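Local structure of dermonecrotic toxin (Pasteurella multocida, 2EBF) at residues Asn316-Val319 against Ser320-Ser324; Cys626-Val629 against Ser630-Ala634; Met357-Asn360 against Glu361-Glu364; Tyr285-Tyr288 against Pro289-Phe292; Ser335-Tyr338 against Thr339-Asp342. The protein acts as a dermonecrotic toxin and potent mitogen that induces bone resorption and is associated with severe progressive atrophic rhinitis in pigs. All coordinates share one frame; numbering follows the deposited sequence.

In the fold
All five contacts join neighbouring turns of one continuous piece of chain, and four of them open a helix while contact 1 lies within one. Contacts 4, 1, 5 and 3, in chain order, belong to the C2 region; contact 2 belongs to the C3 region. The centre of contact 1 is about 9 Å from that of the chain, and its Asn316 side chain is about 7 Å from a bound glucose unit. Helix 312-333 of contact 1 is followed by helix 339-345 of contact 5, whose nearest atoms lie about 13 Å from contact 3. Contact 2 carries part of the phosphonate pocket and stands apart, its centre about 83 Å from that of contact 4.

Contact 1. Residues Asn316-Val319 against Ser320-Ser324; sequences NTLV and SDRLS
Val319 and Leu323 stand side by side one turn apart on helix 312-333, forming the buried flank of an alpha-helical segment in the C2 region. CG1 of Val319, anti to its own backbone nitrogen (chi1 165°), meets CD1 of Leu323 at 4.1 Å. Apolar branches suit this flank because Ala151 of helix 151-164 packs on both residues, and Phe177 of helix 171-180 also reaches Leu323. The helical bond from Leu323 N to Val319 O, 3.2 Å, ties the pair together underneath.

Arg322 is buried too. Its chain, bent at chi2 and chi3, carries NH1 obliquely to within 4.1 Å of CG of Leu318, while the guanidinium forms salt bridges with Asp464 and Asp181, so its buried charge is met by two acids.

Thr317 and Asp321, both exposed, make the looser side. CG2 of Thr317 touches OD2 of Asp321 at 3.4 Å, a van der Waals contact; the threonine hydroxyl is hydrogen-bonded to Asn313 O. Polar residues fit this solvent side. Between the flanks Ser320 N donates to Asn316 O at 3.1 Å, and Ser320 OG has two weak, unsettled choices of acceptor: Asn316 O at 3.3 Å and Thr317 O at 3.4 Å.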
loop_
_atom_site.group_PDB
_atom_site.type_symbol
_atom_site.label_atom_id
_atom_site.label_comp_id
_atom_site.label_asym_id
_atom_site.label_seq_id
_atom_site.Cartn_x
_atom_site.Cartn_y
_atom_site.Cartn_z
ATOM N N ASN A 316 -11.471 2.646 11.704
ATOM C CA ASN A 316 -11.617 2.498 10.244
ATOM C C ASN A 316 -10.547 3.231 9.442
ATOM O O ASN A 316 -10.008 2.702 8.473
ATOM C CB ASN A 316 -13.006 2.964 9.795
ATOM C CG ASN A 316 -14.099 2.011 10.210
ATOM O OD1 ASN A 316 -13.825 0.894 10.650
ATOM N ND2 ASN A 316 -15.352 2.441 10.057
ATOM N N THR A 317 -10.237 4.454 9.856
ATOM C CA THR A 317 -9.215 5.257 9.193
ATOM C C THR A 317 -7.838 4.602 9.283
ATOM O O THR A 317 -7.080 4.591 8.312
ATOM C CB THR A 317 -9.163 6.652 9.806
ATOM O OG1 THR A 317 -10.398 7.313 9.520
ATOM C CG2 THR A 317 -7.982 7.465 9.245
ATOM N N LEU A 318 -7.531 4.065 10.460
ATOM C CA LEU A 318 -6.277 3.384 10.706
ATOM C C LEU A 318 -6.160 2.141 9.821
ATOM O O LEU A 318 -5.116 1.895 9.230
ATOM C CB LEU A 318 -6.217 2.993 12.174
ATOM C CG LEU A 318 -4.893 2.969 12.941
ATOM C CD1 LEU A 318 -4.063 4.243 12.741
ATOM C CD2 LEU A 318 -5.215 2.757 14.414
ATOM N N VAL A 319 -7.241 1.371 9.727
ATOM C CA VAL A 319 -7.268 0.176 8.872
ATOM C C VAL A 319 -6.938 0.492 7.411
ATOM O O VAL A 319 -6.085 -0.163 6.804
ATOM C CB VAL A 319 -8.642 -0.549 8.954
ATOM C CG1 VAL A 319 -8.802 -1.551 7.811
ATOM C CG2 VAL A 319 -8.802 -1.235 10.294
ATOM N N SER A 320 -7.625 1.482 6.848
ATOM C CA SER A 320 -7.456 1.806 5.441
ATOM C C SER A 320 -6.156 2.556 5.142
ATOM O O SER A 320 -5.546 2.338 4.099
ATOM C CB SER A 320 -8.674 2.560 4.904
ATOM O OG SER A 320 -8.834 3.784 5.564
ATOM N N ASP A 321 -5.718 3.419 6.059
ATOM C CA ASP A 321 -4.403 4.057 5.921
ATOM C C ASP A 321 -3.262 3.047 5.948
ATOM O O ASP A 321 -2.334 3.145 5.154
ATOM C CB ASP A 321 -4.181 5.116 7.007
ATOM C CG ASP A 321 -4.994 6.378 6.764
ATOM O OD1 ASP A 321 -5.676 6.456 5.722
ATOM O OD2 ASP A 321 -4.952 7.299 7.610
ATOM N N ARG A 322 -3.322 2.096 6.874
ATOM C CA ARG A 322 -2.262 1.095 7.010
ATOM C C ARG A 322 -2.172 0.224 5.758
ATOM O O ARG A 322 -1.083 -0.080 5.285
ATOM C CB ARG A 322 -2.474 0.209 8.234
ATOM C CG ARG A 322 -2.511 0.969 9.547
ATOM C CD ARG A 322 -1.331 0.716 10.430
ATOM N NE ARG A 322 -1.565 -0.375 11.363
ATOM C CZ ARG A 322 -1.588 -0.287 12.694
ATOM N NH1 ARG A 322 -1.409 0.864 13.337
ATOM N NH2 ARG A 322 -1.808 -1.388 13.391
ATOM N N LEU A 323 -3.313 -0.176 5.216
ATOM C CA LEU A 323 -3.282 -0.987 3.997
ATOM C C LEU A 323 -2.714 -0.215 2.814
ATOM O O LEU A 323 -1.918 -0.746 2.044
ATOM C CB LEU A 323 -4.669 -1.544 3.672
ATOM C CG LEU A 323 -5.102 -2.637 4.647
ATOM C CD1 LEU A 323 -6.601 -2.759 4.623
ATOM C CD2 LEU A 323 -4.400 -3.976 4.289
ATOM N N SER A 324 -3.124 1.042 2.672
ATOM C CA SER A 324 -2.595 1.890 1.615
ATOM C C SER A 324 -1.103 2.141 1.779
ATOM O O SER A 324 -0.387 2.188 0.795
ATOM C CB SER A 324 -3.316 3.245 1.584
ATOM O OG SER A 324 -4.706 3.063 1.335
#

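Contact 2. Residues Cys626-Val629 against Ser630-Ala634; sequences CDSV and SPKVA. With 2PO (phosphonate), chain D.
Lys632 lays its aliphatic chain over Ser628, bringing CE within 3.4 Å of Ser628 OG. The chain runs extended as far as CE and then bends (chi4 -46°), so the ammonium group stays on the exposed surface beside the serine. Water links the two residues: one molecule donates to Ser628 O at 2.7 Å and accepts a weak bond from Lys632 NZ, and a second spans Ser628 OG and NZ, again weakly on the lysine side. A long, flexible, charged chain suits such a solvent-covered place.

On the buried side Val629 and Val633 slant across one another, CG1 of Val629 touching CG2 of Val633 at 3.8 Å. Val633 N donates to Val629 O at 3.0 Å, a nearly straight helical bond. This is the entry to helix 629-639 in the C3 region, and a type I beta turn, closed by Val629 N to Cys626 O at 3.1 Å, leads into it. Pro631 occupies the first turn, where its lack of an N-H costs no helical bond; its CD rests 3.3 Å from Ser628 O. A water receives the N-H of Ser630 and donates to Asp627 O at 2.8 Å, an oxygen that also accepts from Thr725 OG1.

The turn forms part of the phosphonate pocket, together with Gly624 and Ser625. Cys626 is held by its disulfide to Cys620. The next backbone nitrogen, Asp627 N, donates to O1P of the phosphonate at 2.9 Å with an angle of 158° at the hydrogen.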
loop_
_atom_site.group_PDB
_atom_site.type_symbol
_atom_site.label_atom_id
_atom_site.label_comp_id
_atom_site.label_asym_id
_atom_site.label_seq_id
_atom_site.Cartn_x
_atom_site.Cartn_y
_atom_site.Cartn_z
ATOM N N CYS A 626 -6.907 -16.842 -43.985
ATOM C CA CYS A 626 -5.592 -16.216 -43.915
ATOM C C CYS A 626 -4.704 -16.789 -42.812
ATOM O O CYS A 626 -3.673 -16.209 -42.482
ATOM C CB CYS A 626 -5.749 -14.705 -43.712
ATOM S SG CYS A 626 -6.917 -13.867 -44.820
ATOM N N ASP A 627 -5.085 -17.933 -42.250
ATOM C CA ASP A 627 -4.402 -18.453 -41.049
ATOM C C ASP A 627 -2.912 -18.788 -41.221
ATOM O O ASP A 627 -2.161 -18.809 -40.238
ATOM C CB ASP A 627 -5.145 -19.659 -40.473
ATOM C CG ASP A 627 -6.505 -19.299 -39.900
ATOM O OD1 ASP A 627 -6.919 -18.119 -39.961
ATOM O OD2 ASP A 627 -7.167 -20.218 -39.380
ATOM N N SER A 628 -2.491 -19.041 -42.457
ATOM C CA SER A 628 -1.097 -19.419 -42.724
ATOM C C SER A 628 -0.221 -18.252 -43.205
ATOM O O SER A 628 0.938 -18.445 -43.575
ATOM C CB SER A 628 -1.041 -20.581 -43.714
ATOM O OG SER A 628 -1.362 -20.144 -45.026
ATOM N N VAL A 629 -0.770 -17.044 -43.173
ATOM C CA VAL A 629 -0.066 -15.871 -43.689
ATOM C C VAL A 629 1.135 -15.402 -42.849
ATOM O O VAL A 629 2.188 -15.088 -43.414
ATOM C CB VAL A 629 -1.056 -14.704 -43.970
ATOM C CG1 VAL A 629 -0.315 -13.374 -44.196
ATOM C CG2 VAL A 629 -1.932 -15.044 -45.174
ATOM N N SER A 630 1.003 -15.344 -41.523
ATOM C CA SER A 630 2.094 -14.761 -40.708
ATOM C C SER A 630 3.476 -15.443 -40.841
ATOM O O SER A 630 4.489 -14.746 -40.917
ATOM C CB SER A 630 1.699 -14.511 -39.233
ATOM O OG SER A 630 1.332 -15.692 -38.551
ATOM N N PRO A 631 3.540 -16.791 -40.876
ATOM C CA PRO A 631 4.888 -17.334 -41.101
ATOM C C PRO A 631 5.490 -16.954 -42.474
ATOM O O PRO A 631 6.703 -16.798 -42.585
ATOM C CB PRO A 631 4.679 -18.855 -40.990
ATOM C CG PRO A 631 3.388 -19.016 -40.221
ATOM C CD PRO A 631 2.548 -17.865 -40.705
ATOM N N LYS A 632 4.648 -16.798 -43.492
ATOM C CA LYS A 632 5.108 -16.414 -44.826
ATOM C C LYS A 632 5.630 -14.972 -44.800
ATOM O O LYS A 632 6.645 -14.648 -45.426
ATOM C CB LYS A 632 3.984 -16.562 -45.850
ATOM C CG LYS A 632 3.412 -17.966 -45.978
ATOM C CD LYS A 632 2.193 -17.990 -46.900
ATOM C CE LYS A 632 1.418 -19.314 -46.812
ATOM N NZ LYS A 632 2.294 -20.524 -46.848
ATOM N N VAL A 633 4.932 -14.107 -44.072
ATOM C CA VAL A 633 5.405 -12.739 -43.871
ATOM C C VAL A 633 6.750 -12.722 -43.143
ATOM O O VAL A 633 7.683 -12.046 -43.581
ATOM C CB VAL A 633 4.341 -11.887 -43.130
ATOM C CG1 VAL A 633 4.897 -10.533 -42.722
ATOM C CG2 VAL A 633 3.118 -11.733 -44.021
ATOM N N ALA A 634 6.865 -13.476 -42.046
ATOM C CA ALA A 634 8.135 -13.525 -41.311
ATOM C C ALA A 634 9.291 -14.019 -42.196
ATOM O O ALA A 634 10.407 -13.510 -42.108
ATOM C CB ALA A 634 8.005 -14.373 -40.040
HETATM P P 2PO D . -6.495 -21.058 -44.034
HETATM O O1P 2PO D . -7.096 -19.974 -42.909
HETATM O O2P 2PO D . -5.016 -21.807 -43.783
HETATM O O3P 2PO D . -7.393 -21.394 -45.409
HETATM O O HOH W 1 -1.089 -16.264 -39.774
HETATM O O HOH W 2 2.429 -20.636 -43.486
HETATM O O HOH W 3 -0.665 -22.203 -47.138
#

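Contact 3. Residues Met357-Asn360 against Glu361-Glu364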
loop_
_atom_site.group_PDB
_atom_site.type_symbol
_atom_site.label_atom_id
_atom_site.label_comp_id
_atom_site.label_asym_id
_atom_site.label_seq_id
_atom_site.Cartn_x
_atom_site.Cartn_y
_atom_site.Cartn_z
ATOM N N MET A 357 41.294 3.824 5.447
ATOM C CA MET A 357 41.323 5.278 5.510
ATOM C C MET A 357 41.443 5.741 6.954
ATOM O O MET A 357 40.946 5.076 7.866
ATOM C CB MET A 357 40.044 5.866 4.905
ATOM C CG MET A 357 40.007 5.861 3.387
ATOM S SD MET A 357 38.449 6.466 2.720
ATOM C CE MET A 357 37.379 5.080 3.048
ATOM N N SER A 358 42.085 6.887 7.161
ATOM C CA SER A 358 42.044 7.542 8.463
ATOM C C SER A 358 40.607 7.952 8.764
ATOM O O SER A 358 39.752 7.947 7.871
ATOM C CB SER A 358 42.947 8.771 8.482
ATOM O OG SER A 358 42.420 9.788 7.656
ATOM N N ILE A 359 40.339 8.301 10.019
ATOM C CA ILE A 359 39.013 8.783 10.404
ATOM C C ILE A 359 38.658 9.997 9.545
ATOM O O ILE A 359 37.577 10.047 8.962
ATOM C CB ILE A 359 38.929 9.082 11.935
ATOM C CG1 ILE A 359 38.821 7.764 12.712
ATOM C CG2 ILE A 359 37.750 9.999 12.270
ATOM C CD1 ILE A 359 39.397 7.826 14.104
ATOM N N ASN A 360 39.593 10.941 9.424
ATOM C CA ASN A 360 39.340 12.160 8.655
ATOM C C ASN A 360 39.137 11.944 7.158
ATOM O O ASN A 360 38.341 12.643 6.538
ATOM C CB ASN A 360 40.405 13.227 8.947
ATOM C CG ASN A 360 40.312 13.739 10.375
ATOM O OD1 ASN A 360 39.321 13.475 11.062
ATOM N ND2 ASN A 360 41.338 14.448 10.835
ATOM N N GLU A 361 39.837 10.965 6.590
ATOM C CA GLU A 361 39.662 10.598 5.180
ATOM C C GLU A 361 38.277 9.986 4.966
ATOM O O GLU A 361 37.605 10.264 3.962
ATOM C CB GLU A 361 40.748 9.618 4.753
ATOM C CG GLU A 361 42.083 10.289 4.494
ATOM C CD GLU A 361 43.234 9.307 4.332
ATOM O OE1 GLU A 361 44.309 9.751 3.872
ATOM O OE2 GLU A 361 43.079 8.112 4.674
ATOM N N ARG A 362 37.859 9.160 5.921
ATOM C CA ARG A 362 36.507 8.604 5.924
ATOM C C ARG A 362 35.427 9.680 5.971
ATOM O O ARG A 362 34.455 9.616 5.224
ATOM C CB ARG A 362 36.331 7.623 7.072
ATOM C CG ARG A 362 36.789 6.215 6.721
ATOM C CD ARG A 362 36.776 5.317 7.924
ATOM N NE ARG A 362 38.081 5.249 8.564
ATOM C CZ ARG A 362 38.286 4.823 9.806
ATOM N NH1 ARG A 362 37.272 4.435 10.562
ATOM N NH2 ARG A 362 39.514 4.806 10.304
ATOM N N ILE A 363 35.598 10.670 6.843
ATOM C CA ILE A 363 34.623 11.754 6.961
ATOM C C ILE A 363 34.555 12.576 5.676
ATOM O O ILE A 363 33.457 12.962 5.238
ATOM C CB ILE A 363 34.929 12.685 8.159
ATOM C CG1 ILE A 363 34.884 11.891 9.474
ATOM C CG2 ILE A 363 33.963 13.879 8.164
ATOM C CD1 ILE A 363 35.406 12.660 10.705
ATOM N N GLU A 364 35.726 12.841 5.091
ATOM C CA GLU A 364 35.829 13.541 3.810
ATOM C C GLU A 364 35.142 12.778 2.689
ATOM O O GLU A 364 34.427 13.375 1.889
ATOM C CB GLU A 364 37.291 13.799 3.437
ATOM C CG GLU A 364 37.914 14.953 4.204
ATOM C CD GLU A 364 39.441 14.926 4.214
ATOM O OE1 GLU A 364 40.051 14.145 3.446
ATOM O OE2 GLU A 364 40.034 15.694 5.003
#
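The guanidinium of Arg362 has Ile359 over one face, with Ile359 CA 3.8 Å above its plane toward the rim and CG1 over the same group; at its edge lies the carbonyl of Met357. Two nitrogens grip that single oxygen side-on: Met357 O takes NE of Arg362 at 3.0 Å and NH2 at 2.8 Å. The oxygen lies near the guanidinium plane, yet NE stands well above the carbonyl plane, 57° out of it. A bend at chi3 (-95°) turns the arginine head back to this carbonyl, and Phe354 adds a cation-pi contact. Arginine suits the place because its long chain also supplies apolar surface: CG rests 3.7 Å from CB of Met357.

The carboxylate of Glu361 is met from above its plane, where Ser358 N donates to OE2 at 2.9 Å. In return, Ser358 OG accepts from Glu361 N at 3.0 Å. Further along, CG2 of Ile359 meets CD1 of Ile363 at 3.9 Å, on a side packed by Asn388.

Serine is short enough to reach back to the early amide, and glutamate long enough to reach the N-H of Ser358. This reciprocal pair is the capping box that starts helix 359-370.

Contact 4. Residues Tyr285-Tyr288 against Pro289-Phe292; sequences YELY and PFTF
Leu287 and Tyr288 hand their carbonyls to the start of helix 288-300, Leu287 O accepting from Thr291 N at 3.0 Å and Tyr288 O from Phe292 N at the same distance. Glu286, just before them, has a positive phi (59°).

Pro289 sets its ring against the preceding loop, CD lying 3.4 Å from Tyr285 O and 3.6 Å from CB of Tyr288. Proline fits here because the first turn asks for no amide hydrogen at that position.

Leu287 reaches two helix residues. Its CD1 slants across Phe290, meeting CD1 of that ring obliquely at 4.2 Å. Its CG lies 3.7 Å from OG1 of Thr291, the two side chains being set nearly at right angles. With the hydroxyl beside the backbone N (chi1 -55°), OG1 comes within 3.2 Å of Leu287 O; whether it donates there is not settled, as Tyr226 OH is also bonded to it. A small branched threonine can thus pack and hydrogen-bond at once.

The ring of Tyr288 is met on one face by Glu286 CG, 3.4 Å above its plane and offset toward the rim, and leans on Leu241 of helix 234-248. Phe292 packs on Leu238 and Leu242 of that helix. Tyr285 reaches helix 425-434, touching Lys425 and Ala429, with its OH bonded to Asp428.

The whole is a helix N-terminus with proline in the first turn, joining helix 288-300 of the C2 region to helices 234-248 and 425-434.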
loop_
_atom_site.group_PDB
_atom_site.type_symbol
_atom_site.label_atom_id
_atom_site.label_comp_id
_atom_site.label_asym_id
_atom_site.label_seq_id
_atom_site.Cartn_x
_atom_site.Cartn_y
_atom_site.Cartn_z
ATOM N N TYR A 285 8.369 15.486 34.933
ATOM C CA TYR A 285 6.970 15.251 34.561
ATOM C C TYR A 285 6.200 14.422 35.594
ATOM O O TYR A 285 5.029 14.061 35.385
ATOM C CB TYR A 285 6.885 14.678 33.136
ATOM C CG TYR A 285 7.551 15.590 32.114
ATOM C CD1 TYR A 285 8.747 15.227 31.493
ATOM C CD2 TYR A 285 6.998 16.837 31.802
ATOM C CE1 TYR A 285 9.366 16.078 30.565
ATOM C CE2 TYR A 285 7.608 17.687 30.884
ATOM C CZ TYR A 285 8.785 17.298 30.269
ATOM O OH TYR A 285 9.374 18.147 29.376
ATOM N N GLU A 286 6.869 14.138 36.713
ATOM C CA GLU A 286 6.272 13.467 37.875
ATOM C C GLU A 286 5.699 12.086 37.511
ATOM O O GLU A 286 6.043 11.525 36.471
ATOM C CB GLU A 286 5.224 14.375 38.544
ATOM C CG GLU A 286 4.941 14.079 40.023
ATOM C CD GLU A 286 6.119 14.357 40.942
ATOM O OE1 GLU A 286 6.788 15.405 40.788
ATOM O OE2 GLU A 286 6.364 13.524 41.838
ATOM N N LEU A 287 4.831 11.538 38.353
ATOM C CA LEU A 287 4.331 10.188 38.129
ATOM C C LEU A 287 3.022 10.154 37.337
ATOM O O LEU A 287 2.700 9.140 36.728
ATOM C CB LEU A 287 4.171 9.451 39.467
ATOM C CG LEU A 287 4.174 7.913 39.461
ATOM C CD1 LEU A 287 5.534 7.338 39.031
ATOM C CD2 LEU A 287 3.763 7.365 40.828
ATOM N N TYR A 288 2.306 11.278 37.323
ATOM C CA TYR A 288 0.886 11.324 36.936
ATOM C C TYR A 288 0.530 10.801 35.536
ATOM O O TYR A 288 -0.460 10.076 35.393
ATOM C CB TYR A 288 0.297 12.727 37.152
ATOM C CG TYR A 288 0.762 13.411 38.424
ATOM C CD1 TYR A 288 0.869 12.708 39.625
ATOM C CD2 TYR A 288 1.085 14.764 38.425
ATOM C CE1 TYR A 288 1.304 13.337 40.792
ATOM C CE2 TYR A 288 1.515 15.406 39.585
ATOM C CZ TYR A 288 1.622 14.688 40.764
ATOM O OH TYR A 288 2.054 15.322 41.914
ATOM N N PRO A 289 1.321 11.164 34.502
ATOM C CA PRO A 289 0.993 10.634 33.177
ATOM C C PRO A 289 1.196 9.131 33.134
ATOM O O PRO A 289 0.420 8.428 32.488
ATOM C CB PRO A 289 2.003 11.331 32.254
ATOM C CG PRO A 289 2.524 12.493 33.036
ATOM C CD PRO A 289 2.511 12.037 34.453
ATOM N N PHE A 290 2.226 8.654 33.829
ATOM C CA PHE A 290 2.543 7.231 33.892
ATOM C C PHE A 290 1.434 6.450 34.599
ATOM O O PHE A 290 1.039 5.375 34.144
ATOM C CB PHE A 290 3.914 7.008 34.550
ATOM C CG PHE A 290 4.338 5.566 34.624
ATOM C CD1 PHE A 290 4.397 4.909 35.852
ATOM C CD2 PHE A 290 4.676 4.861 33.475
ATOM C CE1 PHE A 290 4.786 3.567 35.930
ATOM C CE2 PHE A 290 5.063 3.519 33.541
ATOM C CZ PHE A 290 5.120 2.872 34.771
ATOM N N THR A 291 0.929 7.010 35.698
ATOM C CA THR A 291 -0.208 6.439 36.419
ATOM C C THR A 291 -1.420 6.343 35.495
ATOM O O THR A 291 -2.047 5.286 35.390
ATOM C CB THR A 291 -0.554 7.275 37.677
ATOM O OG1 THR A 291 0.614 7.414 38.500
ATOM C CG2 THR A 291 -1.675 6.614 38.489
ATOM N N PHE A 292 -1.725 7.453 34.823
ATOM C CA PHE A 292 -2.825 7.535 33.866
ATOM C C PHE A 292 -2.720 6.471 32.770
ATOM O O PHE A 292 -3.693 5.773 32.477
ATOM C CB PHE A 292 -2.878 8.943 33.260
ATOM C CG PHE A 292 -3.841 9.083 32.115
ATOM C CD1 PHE A 292 -5.185 9.370 32.350
ATOM C CD2 PHE A 292 -3.404 8.932 30.796
ATOM C CE1 PHE A 292 -6.086 9.500 31.291
ATOM C CE2 PHE A 292 -4.293 9.062 29.728
ATOM C CZ PHE A 292 -5.637 9.347 29.975
#

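Contact 5. Residues Ser335-Tyr338 against Thr339-Asp342; sequences SFDY and TPWD
Asp337 accepts the backbone N-H of Thr339 through OD1 at 3.0 Å, closing an Asx turn that caps the start of helix 339-345. With CG anti to the aspartate's own nitrogen (chi1 -175°), the carboxylate is carried to the Thr339 amide, and the N-H then meets OD1 from well above the carboxylate plane, 63° out of it. Aspartate is a natural choice here: it is short, and its charge would probably interact favourably with the helix N-terminus. Its OD2 passes 3.7 Å from CD of Pro340, a residue that suits the first turn because it has no amide hydrogen to satisfy.

Asp342 N donates to Tyr338 O at 2.9 Å, an i to i+4 bond of the first turn that is nearly straight (170°). Beside it a water bridges two backbone atoms, donating to Asp337 O at 2.7 Å and accepting from Trp341 N at 2.9 Å, so the amide at this first turn has a partner.

Further out, CB of Tyr338 lies 3.8 Å from OD2 of Asp342, whose carboxylate forms a salt bridge with Arg547. Phe336 brings its edge to one face of the Tyr338 ring, CD2 of Phe336 standing 3.8 Å above that plane. The tyrosine hydroxyl is bonded to Ser509 OG.

Beyond these, the capped turn leads from the loop after helix 312-333 into helix 339-345, and Phe336, Tyr338 and Trp341 all touch helix 520-524. Trp341 NE1 reaches Ile526 O, in the link between helix 520-524 and strand 528-531.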
loop_
_atom_site.group_PDB
_atom_site.type_symbol
_atom_site.label_atom_id
_atom_site.label_comp_id
_atom_site.label_asym_id
_atom_site.label_seq_id
_atom_site.Cartn_x
_atom_site.Cartn_y
_atom_site.Cartn_z
ATOM N N SER A 335 11.420 -4.782 -7.962
ATOM C CA SER A 335 12.528 -4.612 -8.896
ATOM C C SER A 335 13.554 -3.576 -8.410
ATOM O O SER A 335 14.111 -2.816 -9.215
ATOM C CB SER A 335 12.001 -4.248 -10.297
ATOM O OG SER A 335 11.312 -5.356 -10.874
ATOM N N PHE A 336 13.792 -3.512 -7.099
ATOM C CA PHE A 336 14.866 -2.644 -6.618
ATOM C C PHE A 336 16.158 -3.248 -7.130
ATOM O O PHE A 336 16.381 -4.445 -6.980
ATOM C CB PHE A 336 14.905 -2.510 -5.090
ATOM C CG PHE A 336 16.012 -1.608 -4.603
ATOM C CD1 PHE A 336 15.834 -0.224 -4.580
ATOM C CD2 PHE A 336 17.239 -2.129 -4.215
ATOM C CE1 PHE A 336 16.860 0.623 -4.157
ATOM C CE2 PHE A 336 18.277 -1.296 -3.785
ATOM C CZ PHE A 336 18.087 0.086 -3.757
ATOM N N ASP A 337 16.991 -2.425 -7.763
ATOM C CA ASP A 337 18.265 -2.897 -8.285
ATOM C C ASP A 337 19.368 -2.615 -7.262
ATOM O O ASP A 337 19.685 -1.458 -6.987
ATOM C CB ASP A 337 18.571 -2.223 -9.631
ATOM C CG ASP A 337 19.834 -2.754 -10.294
ATOM O OD1 ASP A 337 20.368 -3.805 -9.881
ATOM O OD2 ASP A 337 20.283 -2.122 -11.269
ATOM N N TYR A 338 19.925 -3.688 -6.701
ATOM C CA TYR A 338 21.030 -3.599 -5.746
ATOM C C TYR A 338 22.389 -3.409 -6.419
ATOM O O TYR A 338 23.394 -3.189 -5.741
ATOM C CB TYR A 338 21.118 -4.872 -4.923
ATOM C CG TYR A 338 20.170 -4.976 -3.763
ATOM C CD1 TYR A 338 18.918 -5.559 -3.919
ATOM C CD2 TYR A 338 20.549 -4.544 -2.492
ATOM C CE1 TYR A 338 18.043 -5.694 -2.832
ATOM C CE2 TYR A 338 19.687 -4.676 -1.401
ATOM C CZ TYR A 338 18.442 -5.247 -1.580
ATOM O OH TYR A 338 17.596 -5.383 -0.506
ATOM N N THR A 339 22.422 -3.513 -7.747
ATOM C CA THR A 339 23.678 -3.400 -8.499
ATOM C C THR A 339 24.485 -2.108 -8.232
ATOM O O THR A 339 25.681 -2.184 -7.936
ATOM C CB THR A 339 23.442 -3.681 -10.018
ATOM O OG1 THR A 339 23.247 -5.087 -10.190
ATOM C CG2 THR A 339 24.641 -3.254 -10.858
ATOM N N PRO A 340 23.853 -0.921 -8.339
ATOM C CA PRO A 340 24.629 0.286 -8.077
ATOM C C PRO A 340 25.239 0.326 -6.674
ATOM O O PRO A 340 26.411 0.689 -6.528
ATOM C CB PRO A 340 23.606 1.417 -8.253
ATOM C CG PRO A 340 22.553 0.826 -9.123
ATOM C CD PRO A 340 22.469 -0.605 -8.734
ATOM N N TRP A 341 24.469 -0.071 -5.662
ATOM C CA TRP A 341 24.951 -0.018 -4.277
ATOM C C TRP A 341 26.067 -1.034 -4.023
ATOM O O TRP A 341 27.100 -0.701 -3.424
ATOM C CB TRP A 341 23.795 -0.206 -3.284
ATOM C CG TRP A 341 24.177 0.101 -1.843
ATOM C CD1 TRP A 341 24.070 1.314 -1.193
ATOM C CD2 TRP A 341 24.717 -0.814 -0.889
ATOM N NE1 TRP A 341 24.512 1.197 0.099
ATOM C CE2 TRP A 341 24.912 -0.098 0.314
ATOM C CE3 TRP A 341 25.053 -2.181 -0.930
ATOM C CZ2 TRP A 341 25.440 -0.698 1.463
ATOM C CZ3 TRP A 341 25.574 -2.770 0.201
ATOM C CH2 TRP A 341 25.761 -2.031 1.393
ATOM N N ASP A 342 25.852 -2.267 -4.479
ATOM C CA ASP A 342 26.848 -3.330 -4.348
ATOM C C ASP A 342 28.172 -3.002 -5.056
ATOM O O ASP A 342 29.233 -3.457 -4.620
ATOM C CB ASP A 342 26.291 -4.663 -4.863
ATOM C CG ASP A 342 25.418 -5.384 -3.837
ATOM O OD1 ASP A 342 25.560 -5.138 -2.612
ATOM O OD2 ASP A 342 24.587 -6.219 -4.260
HETATM O O HOH W 4 21.531 -0.134 -5.562
#